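Local atomic coordinates of putative thiol-disulfide isomerase or thioredoxin (Salmonella enterica subsp. enterica serovar Typhimurium, PDB entry 3L9V), a protein that probably catalyses thiol-disulfide exchange, acting as a DsbA-like oxidoreductase that introduces or rearranges disulfide bonds in other proteins. Residues A[36-41]-A[172-177]. Sequence-based numbering, arbitrary orientation.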
loop_
_atom_site.group_PDB
_atom_site.type_symbol
_atom_site.label_atom_id
_atom_site.label_comp_id
_atom_site.label_asym_id
_atom_site.label_seq_id
_atom_site.Cartn_x
_atom_site.Cartn_y
_atom_site.Cartn_z
HETATM N N MSE A 36 2.491 8.992 10.690
HETATM C CA MSE A 36 1.337 9.835 10.986
HETATM C C MSE A 36 0.086 9.084 11.375
HETATM O O MSE A 36 -0.915 9.700 11.709
HETATM C CB MSE A 36 1.042 10.744 9.806
HETATM C CG MSE A 36 2.135 11.749 9.559
HETATM SE SE MSE A 36 1.642 12.912 8.096
HETATM C CE MSE A 36 3.205 14.089 8.216
ATOM N N GLY A 37 0.136 7.759 11.304
ATOM C CA GLY A 37 -0.991 6.928 11.696
ATOM C C GLY A 37 -2.254 7.121 10.867
ATOM O O GLY A 37 -3.350 6.901 11.374
ATOM N N VAL A 38 -2.103 7.553 9.617
ATOM C CA VAL A 38 -3.248 7.727 8.724
ATOM C C VAL A 38 -3.822 6.358 8.311
ATOM O O VAL A 38 -5.023 6.149 8.386
ATOM C CB VAL A 38 -2.872 8.581 7.498
ATOM C CG1 VAL A 38 -3.983 8.582 6.462
ATOM C CG2 VAL A 38 -2.540 10.026 7.928
ATOM N N ASP A 39 -2.968 5.426 7.886
ATOM C CA ASP A 39 -3.438 4.067 7.592
ATOM C C ASP A 39 -4.225 3.495 8.786
ATOM O O ASP A 39 -5.320 2.933 8.639
ATOM C CB ASP A 39 -2.274 3.135 7.212
ATOM C CG ASP A 39 -1.805 3.322 5.772
ATOM O OD1 ASP A 39 -2.337 4.209 5.067
ATOM O OD2 ASP A 39 -0.908 2.565 5.332
ATOM N N GLN A 40 -3.682 3.657 9.981
ATOM C CA GLN A 40 -4.328 3.111 11.173
ATOM C C GLN A 40 -5.663 3.805 11.459
ATOM O O GLN A 40 -6.645 3.147 11.779
ATOM C CB GLN A 40 -3.381 3.219 12.368
ATOM C CG GLN A 40 -3.987 2.924 13.708
ATOM C CD GLN A 40 -3.062 3.354 14.852
ATOM O OE1 GLN A 40 -1.833 3.345 14.713
ATOM N NE2 GLN A 40 -3.652 3.740 15.983
ATOM N N ALA A 41 -5.697 5.128 11.335
ATOM C CA ALA A 41 -6.946 5.870 11.525
ATOM C C ALA A 41 -8.019 5.423 10.516
ATOM O O ALA A 41 -9.197 5.386 10.827
ATOM C CB ALA A 41 -6.698 7.385 11.437
ATOM N N SER A 172 -7.029 13.220 11.332
ATOM C CA SER A 172 -8.451 13.166 11.651
ATOM C C SER A 172 -9.321 13.587 10.468
ATOM O O SER A 172 -10.367 12.982 10.208
ATOM C CB SER A 172 -8.777 14.056 12.852
ATOM O OG SER A 172 -8.084 13.620 14.003
ATOM N N ARG A 173 -8.897 14.625 9.759
ATOM C CA ARG A 173 -9.699 15.106 8.643
ATOM C C ARG A 173 -9.674 14.141 7.473
ATOM O O ARG A 173 -10.696 13.913 6.840
ATOM C CB ARG A 173 -9.286 16.517 8.228
ATOM C CG ARG A 173 -9.610 17.526 9.312
ATOM C CD ARG A 173 -8.859 18.837 9.126
ATOM N NE ARG A 173 -9.012 19.636 10.332
ATOM C CZ ARG A 173 -8.419 20.803 10.547
ATOM N NH1 ARG A 173 -7.612 21.319 9.636
ATOM N NH2 ARG A 173 -8.634 21.442 11.684
ATOM N N TYR A 174 -8.512 13.550 7.204
ATOM C CA TYR A 174 -8.386 12.568 6.132
ATOM C C TYR A 174 -9.269 11.348 6.428
ATOM O O TYR A 174 -10.041 10.907 5.575
ATOM C CB TYR A 174 -6.921 12.139 5.969
ATOM C CG TYR A 174 -6.581 11.505 4.636
ATOM C CD1 TYR A 174 -6.116 12.272 3.577
ATOM C CD2 TYR A 174 -6.716 10.138 4.443
ATOM C CE1 TYR A 174 -5.798 11.692 2.358
ATOM C CE2 TYR A 174 -6.399 9.549 3.228
ATOM C CZ TYR A 174 -5.947 10.320 2.200
ATOM O OH TYR A 174 -5.625 9.723 1.014
ATOM N N ALA A 175 -9.166 10.827 7.646
ATOM C CA ALA A 175 -9.978 9.684 8.061
ATOM C C ALA A 175 -11.483 10.003 8.092
ATOM O O ALA A 175 -12.300 9.137 7.795
ATOM C CB ALA A 175 -9.520 9.151 9.425
ATOM N N ALA A 176 -11.832 11.236 8.457
ATOM C CA ALA A 176 -13.226 11.652 8.515
ATOM C C ALA A 176 -13.868 11.534 7.141
ATOM O O ALA A 176 -14.988 11.041 7.000
ATOM C CB ALA A 176 -13.353 13.081 9.050
ATOM N N VAL A 177 -13.139 11.961 6.118
ATOM C CA VAL A 177 -13.635 11.849 4.763
ATOM C C VAL A 177 -13.758 10.389 4.309
ATOM O O VAL A 177 -14.745 10.008 3.692
ATOM C CB VAL A 177 -12.796 12.690 3.774
ATOM C CG1 VAL A 177 -13.120 12.320 2.336
ATOM C CG2 VAL A 177 -13.062 14.167 4.022
#
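Val38 and Ala41, one turn apart on the short helix 38-43, meet Tyr174 and Ala175 on the C-terminal helix 167-182. The contact belongs to the thioredoxin fold of a DsbA-like protein: helix 27-35, whose start carries a CxxC pair consistent with a thioredoxin-type redox site, breaks at Gly37, and the chain resumes as helix 38-43. Just before the break, the backbone O of Met36, a selenomethionine, accepts a hydrogen bond from NH1 of Arg171, a further tie to the C-terminal helix. Gly37 suits the break because its phi is positive, a conformation glycine adopts easily; it also occupies the N-cap position of the new helix, its O accepting the N-H of Ala41 at 2.9 Å. Val38, buried and beta-branched, puts its CG1 methyl against the tyrosine: with chi1 at 171° this methyl sits beside the carbonyl carbon, and from there it reaches CD2 of Tyr174 at 3.7 Å, approaching the ring obliquely, with CE2 next. The two side chains cross at about a right angle. Tyrosine suits its place because its ring carbons pack against Val38 while its OH hydrogen-bonds to OD1 of Asn159; Phe32 meets the ring edge-to-face, and the ring of Phe162 meets it with the planes at about 45°. Asp39 turns instead to Lys54, with which it forms a salt bridge. At Ala41 the helices come together, its CA 6.0 Å from CA of Ala175; side chains no larger than methyls suit so short a separation. Between 36-41 and 172-177 the contact is apolar, without a hydrogen bond. It is completed where Ala41 CB meets Ala175 CB at 3.9 Å, while Ala41 O lies 4.0 Å from Ala175 CB.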